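Local coordinates for protein terminal oxygenase component of carbazole 1,9a-dioxygenase (PDB 3GCF) that probably dihydroxylates carbazole at its 1 and 9a positions, passing electrons from a ferredoxin through a Rieske [2Fe-2S] cluster to a mononuclear iron, at residues A[155-159]-A[286-290]; A[228-234]-A[263-269]. All blocks are in the same frame, centred on the assembly; numbering follows the deposited sequence.

Interaction 1 (A[155-159]-A[286-290])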
loop_
_atom_site.group_PDB
_atom_site.type_symbol
_atom_site.label_atom_id
_atom_site.label_comp_id
_atom_site.label_asym_id
_atom_site.label_seq_id
_atom_site.Cartn_x
_atom_site.Cartn_y
_atom_site.Cartn_z
ATOM N N LEU A 155 -12.330 20.614 -27.995
ATOM C CA LEU A 155 -13.566 19.842 -27.942
ATOM C C LEU A 155 -13.909 19.296 -29.321
ATOM O O LEU A 155 -13.556 19.890 -30.339
ATOM C CB LEU A 155 -14.719 20.719 -27.452
ATOM C CG LEU A 155 -14.654 21.203 -26.000
ATOM C CD1 LEU A 155 -15.756 22.238 -25.747
ATOM C CD2 LEU A 155 -14.803 20.010 -25.058
ATOM N N PRO A 156 -14.589 18.142 -29.373
ATOM C CA PRO A 156 -14.964 17.559 -30.663
ATOM C C PRO A 156 -15.990 18.477 -31.322
ATOM O O PRO A 156 -16.718 19.191 -30.635
ATOM C CB PRO A 156 -15.591 16.217 -30.272
ATOM C CG PRO A 156 -14.942 15.892 -28.954
ATOM C CD PRO A 156 -14.922 17.229 -28.266
ATOM N N PRO A 157 -16.054 18.483 -32.659
ATOM C CA PRO A 157 -17.045 19.354 -33.298
ATOM C C PRO A 157 -18.442 18.928 -32.851
ATOM O O PRO A 157 -18.700 17.739 -32.655
ATOM C CB PRO A 157 -16.822 19.099 -34.790
ATOM C CG PRO A 157 -15.364 18.742 -34.865
ATOM C CD PRO A 157 -15.185 17.840 -33.660
ATOM N N GLY A 158 -19.336 19.898 -32.680
ATOM C CA GLY A 158 -20.693 19.592 -32.270
ATOM C C GLY A 158 -20.965 19.674 -30.776
ATOM O O GLY A 158 -22.114 19.827 -30.368
ATOM N N PHE A 159 -19.926 19.569 -29.953
ATOM C CA PHE A 159 -20.116 19.623 -28.505
ATOM C C PHE A 159 -20.764 20.930 -28.045
ATOM O O PHE A 159 -21.652 20.929 -27.191
ATOM C CB PHE A 159 -18.776 19.429 -27.786
ATOM C CG PHE A 159 -18.898 19.311 -26.284
ATOM C CD1 PHE A 159 -19.007 20.451 -25.481
ATOM C CD2 PHE A 159 -18.914 18.054 -25.670
ATOM C CE1 PHE A 159 -19.130 20.343 -24.090
ATOM C CE2 PHE A 159 -19.038 17.936 -24.283
ATOM C CZ PHE A 159 -19.147 19.088 -23.488
ATOM N N GLN A 286 -22.755 10.637 -27.570
ATOM C CA GLN A 286 -21.993 10.431 -26.340
ATOM C C GLN A 286 -20.562 10.940 -26.428
ATOM O O GLN A 286 -19.825 10.606 -27.350
ATOM C CB GLN A 286 -21.972 8.945 -25.954
ATOM C CG GLN A 286 -21.298 8.670 -24.599
ATOM C CD GLN A 286 -21.652 7.298 -24.023
ATOM O OE1 GLN A 286 -22.806 6.865 -24.089
ATOM N NE2 GLN A 286 -20.664 6.622 -23.437
ATOM N N TYR A 287 -20.176 11.750 -25.449
ATOM C CA TYR A 287 -18.831 12.300 -25.394
ATOM C C TYR A 287 -18.137 11.705 -24.178
ATOM O O TYR A 287 -18.777 11.434 -23.161
ATOM C CB TYR A 287 -18.883 13.826 -25.251
ATOM C CG TYR A 287 -19.478 14.548 -26.441
ATOM C CD1 TYR A 287 -18.734 14.749 -27.607
ATOM C CD2 TYR A 287 -20.791 15.023 -26.407
ATOM C CE1 TYR A 287 -19.287 15.412 -28.718
ATOM C CE2 TYR A 287 -21.355 15.685 -27.511
ATOM C CZ TYR A 287 -20.596 15.874 -28.659
ATOM O OH TYR A 287 -21.150 16.522 -29.743
ATOM N N GLU A 288 -16.831 11.495 -24.282
ATOM C CA GLU A 288 -16.077 10.952 -23.169
ATOM C C GLU A 288 -14.753 11.676 -23.024
ATOM O O GLU A 288 -14.085 11.980 -24.018
ATOM C CB GLU A 288 -15.825 9.451 -23.359
ATOM C CG GLU A 288 -17.089 8.622 -23.577
ATOM C CD GLU A 288 -16.873 7.137 -23.332
ATOM O OE1 GLU A 288 -15.749 6.637 -23.556
ATOM O OE2 GLU A 288 -17.842 6.465 -22.923
ATOM N N PHE A 289 -14.392 11.970 -21.778
ATOM C CA PHE A 289 -13.128 12.631 -21.470
ATOM C C PHE A 289 -12.385 11.695 -20.524
ATOM O O PHE A 289 -13.008 10.950 -19.762
ATOM C CB PHE A 289 -13.354 13.977 -20.775
ATOM C CG PHE A 289 -14.154 14.962 -21.584
ATOM C CD1 PHE A 289 -15.528 14.809 -21.738
ATOM C CD2 PHE A 289 -13.536 16.064 -22.164
ATOM C CE1 PHE A 289 -16.275 15.744 -22.457
ATOM C CE2 PHE A 289 -14.276 17.005 -22.884
ATOM C CZ PHE A 289 -15.645 16.845 -23.030
ATOM N N TYR A 290 -11.060 11.730 -20.575
ATOM C CA TYR A 290 -10.249 10.869 -19.727
ATOM C C TYR A 290 -9.128 11.726 -19.155
ATOM O O TYR A 290 -7.970 11.588 -19.529
ATOM C CB TYR A 290 -9.684 9.710 -20.560
ATOM C CG TYR A 290 -10.685 9.113 -21.546
ATOM C CD1 TYR A 290 -10.908 9.708 -22.785
ATOM C CD2 TYR A 290 -11.407 7.957 -21.233
ATOM C CE1 TYR A 290 -11.824 9.170 -23.698
ATOM C CE2 TYR A 290 -12.328 7.408 -22.135
ATOM C CZ TYR A 290 -12.528 8.022 -23.370
ATOM O OH TYR A 290 -13.414 7.482 -24.282
#

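Interaction 2 (A[228-234]-A[263-269])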
loop_
_atom_site.group_PDB
_atom_site.type_symbol
_atom_site.label_atom_id
_atom_site.label_comp_id
_atom_site.label_asym_id
_atom_site.label_seq_id
_atom_site.Cartn_x
_atom_site.Cartn_y
_atom_site.Cartn_z
ATOM N N GLY A 228 -8.253 15.715 -34.689
ATOM C CA GLY A 228 -8.610 14.383 -34.255
ATOM C C GLY A 228 -8.671 13.363 -35.374
ATOM O O GLY A 228 -8.334 13.651 -36.520
ATOM N N VAL A 229 -9.113 12.159 -35.026
ATOM C CA VAL A 229 -9.236 11.073 -35.980
ATOM C C VAL A 229 -10.687 10.594 -35.986
ATOM O O VAL A 229 -11.296 10.422 -34.933
ATOM C CB VAL A 229 -8.305 9.908 -35.602
ATOM C CG1 VAL A 229 -8.279 8.884 -36.721
ATOM C CG2 VAL A 229 -6.907 10.436 -35.313
ATOM N N LEU A 230 -11.238 10.387 -37.177
ATOM C CA LEU A 230 -12.618 9.945 -37.305
ATOM C C LEU A 230 -12.746 8.600 -38.008
ATOM O O LEU A 230 -12.161 8.387 -39.076
ATOM C CB LEU A 230 -13.421 11.003 -38.065
ATOM C CG LEU A 230 -14.924 10.853 -38.348
ATOM C CD1 LEU A 230 -15.161 9.791 -39.389
ATOM C CD2 LEU A 230 -15.657 10.533 -37.077
ATOM N N ASP A 231 -13.509 7.694 -37.397
ATOM C CA ASP A 231 -13.763 6.372 -37.969
ATOM C C ASP A 231 -15.161 6.410 -38.597
ATOM O O ASP A 231 -16.150 6.643 -37.905
ATOM C CB ASP A 231 -13.747 5.277 -36.889
ATOM C CG ASP A 231 -12.366 5.016 -36.317
ATOM O OD1 ASP A 231 -11.367 5.562 -36.838
ATOM O OD2 ASP A 231 -12.284 4.246 -35.334
ATOM N N ARG A 232 -15.244 6.190 -39.903
ATOM C CA ARG A 232 -16.537 6.197 -40.588
ATOM C C ARG A 232 -17.136 4.793 -40.538
ATOM O O ARG A 232 -17.224 4.100 -41.554
ATOM C CB ARG A 232 -16.356 6.651 -42.039
ATOM C CG ARG A 232 -15.896 8.092 -42.172
ATOM C CD ARG A 232 -16.149 8.621 -43.577
ATOM N NE ARG A 232 -16.524 10.033 -43.547
ATOM C CZ ARG A 232 -15.656 11.036 -43.520
ATOM N NH1 ARG A 232 -14.355 10.779 -43.531
ATOM N NH2 ARG A 232 -16.088 12.291 -43.460
ATOM N N LEU A 233 -17.558 4.387 -39.346
ATOM C CA LEU A 233 -18.104 3.053 -39.125
ATOM C C LEU A 233 -19.253 2.616 -40.037
ATOM O O LEU A 233 -19.252 1.491 -40.536
ATOM C CB LEU A 233 -18.535 2.905 -37.660
ATOM C CG LEU A 233 -17.461 3.152 -36.584
ATOM C CD1 LEU A 233 -18.068 2.922 -35.210
ATOM C CD2 LEU A 233 -16.267 2.230 -36.795
ATOM N N SER A 234 -20.222 3.497 -40.260
ATOM C CA SER A 234 -21.382 3.158 -41.082
ATOM C C SER A 234 -21.149 3.152 -42.586
ATOM O O SER A 234 -21.970 2.620 -43.335
ATOM C CB SER A 234 -22.531 4.116 -40.784
ATOM O OG SER A 234 -22.164 5.437 -41.139
ATOM N N ALA A 263 -23.732 4.243 -33.193
ATOM C CA ALA A 263 -22.324 4.270 -33.564
ATOM C C ALA A 263 -22.098 4.263 -35.086
ATOM O O ALA A 263 -21.482 3.348 -35.632
ATOM C CB ALA A 263 -21.596 3.084 -32.912
ATOM N N ALA A 264 -22.610 5.282 -35.768
ATOM C CA ALA A 264 -22.422 5.404 -37.207
ATOM C C ALA A 264 -21.005 5.933 -37.404
ATOM O O ALA A 264 -20.356 5.668 -38.420
ATOM C CB ALA A 264 -23.429 6.388 -37.787
ATOM N N GLN A 265 -20.535 6.685 -36.412
ATOM C CA GLN A 265 -19.196 7.265 -36.433
ATOM C C GLN A 265 -18.651 7.396 -35.019
ATOM O O GLN A 265 -19.404 7.653 -34.078
ATOM C CB GLN A 265 -19.215 8.669 -37.059
ATOM C CG GLN A 265 -19.503 8.712 -38.552
ATOM C CD GLN A 265 -19.455 10.126 -39.116
ATOM O OE1 GLN A 265 -19.341 10.317 -40.325
ATOM N NE2 GLN A 265 -19.552 11.121 -38.245
ATOM N N VAL A 266 -17.343 7.211 -34.876
ATOM C CA VAL A 266 -16.692 7.374 -33.584
ATOM C C VAL A 266 -15.410 8.139 -33.862
ATOM O O VAL A 266 -14.716 7.867 -34.844
ATOM C CB VAL A 266 -16.374 6.019 -32.898
ATOM C CG1 VAL A 266 -15.450 5.182 -33.758
ATOM C CG2 VAL A 266 -15.749 6.280 -31.536
ATOM N N SER A 267 -15.105 9.109 -33.011
ATOM C CA SER A 267 -13.915 9.914 -33.211
ATOM C C SER A 267 -13.300 10.389 -31.908
ATOM O O SER A 267 -13.976 10.489 -30.883
ATOM C CB SER A 267 -14.256 11.128 -34.086
ATOM O OG SER A 267 -15.299 11.896 -33.507
ATOM N N VAL A 268 -12.009 10.683 -31.959
ATOM C CA VAL A 268 -11.303 11.176 -30.791
ATOM C C VAL A 268 -10.581 12.457 -31.197
ATOM O O VAL A 268 -10.023 12.543 -32.293
ATOM C CB VAL A 268 -10.293 10.124 -30.256
ATOM C CG1 VAL A 268 -9.236 9.828 -31.308
ATOM C CG2 VAL A 268 -9.658 10.625 -28.968
ATOM N N TRP A 269 -10.605 13.451 -30.315
ATOM C CA TRP A 269 -9.979 14.736 -30.589
ATOM C C TRP A 269 -9.060 15.167 -29.452
ATOM O O TRP A 269 -9.308 14.849 -28.284
ATOM C CB TRP A 269 -11.063 15.795 -30.810
ATOM C CG TRP A 269 -12.099 15.355 -31.805
ATOM C CD1 TRP A 269 -13.088 14.438 -31.605
ATOM C CD2 TRP A 269 -12.181 15.736 -33.182
ATOM N NE1 TRP A 269 -13.778 14.217 -32.772
ATOM C CE2 TRP A 269 -13.240 15.001 -33.757
ATOM C CE3 TRP A 269 -11.456 16.628 -33.990
ATOM C CZ2 TRP A 269 -13.596 15.127 -35.106
ATOM C CZ3 TRP A 269 -11.808 16.753 -35.329
ATOM C CH2 TRP A 269 -12.869 16.004 -35.874
HETATM O O HOH W 1 -19.355 12.936 -42.385
#

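Interaction 1 (A[155-159]-A[286-290])
F159 drives the edge of its ring into the face of Y287: CD2 stands over the centre of the tyrosine ring, 3.6 Å from Y287 CG, with the two planes turned 67° apart in a T-shaped (edge-to-face) pair. With CG anti to the backbone N (chi1 -173°), the phenylalanine reaches off the loop and in between two rings of the strand. Further along its rim, F159 CE2 meets F289 CZ at 3.8 Å, the planes almost perpendicular. L155 completes the group from four residues earlier in the loop; its CD2 lies in the plane of the F289 ring, 3.7 Å from CE2 of F289, and also sits over the centre of one face of F159. This aromatic cluster fastens the loop leading out of strand 138-143 to one side of strand 285-292, within the large antiparallel sheet of the catalytic domain, and F140 packs against it as well. P156 comes at Y287 from the rim, its CB 4.1 Å from CE1 of the tyrosine. The type II turn from P156 to F159 carries G158 past the phenol, its C 3.3 Å from Y287 OH. The hydroxyl is hydrogen-bonded to Q305, whose amide nitrogen also holds G158 O.

Interaction 2 (A[228-234]-A[263-269])
D231 and V266 pair directly across the two strands as a hydrogen-bonded antiparallel pair, D231 N donating to V266 O at 2.8 Å, while the return bond from V266 N is weak. V229 and V268 repeat the pattern, V229 N to V268 O at 2.9 Å and V268 N to V229 O at 3.1 Å. The side chains of these pairs share one face of the sheet, where D231 CB runs alongside V266 CG1 at 3.6 Å and helix 364-376 covers V229, D231 and V268. L233 CD1 reaches the same methyl from just beyond the end of strand 228-231.

The face bearing L230 and S267 is tight as well. L230 CG is anti to its N (chi1 -179°), which lets CD2 press on S267 CB at 3.4 Å, tighter than usual for two carbons. G228 lies over one face of the W269 indole, its CA 3.5 Å above the ring plane and offset toward the rim, and W269 NE1 donates to S267 OG at 2.9 Å.

Past D231 the pairing loosens. R232, centre of an inverse gamma turn, starts its side chain away from the partner strand, but the guanidinium comes back near Q265; it is tied to Q219, and a water links it to Q265 OE1 by weak bonds. At the exposed end S234 N still catches A264 O at 2.8 Å, tilted from the carbonyl plane. A264 and Q265 together face D277 across their other edge, a classic beta bulge where strand 265-269 begins, inside the antiparallel sheet of the Bet v 1-like catalytic domain of Rieske oxygenases.

Overall arrangement
Both interactions belong to the same antiparallel sheet: strand 285-292 of interaction 1 and strand 265-269 of interaction 2 lie on either side of strand 273-277, and their centres are 12 Å apart. They meet where the 155-159 loop crosses W269, with P156 CB 3.3 Å from W269 CD1 and P157 CD 3.4 Å from W269 CE2. P156 touches both Y287 and the indole. Along the chain, interaction 2 is nested within the loop that interaction 1 closes. Interaction 2 lies nearer the mononuclear iron, the V266 side chain being about 10 Å from the metal and about 8 Å from the side chain of its ligand H189. The side chain of Y287 is about 14 Å from the bound iron(II) ion.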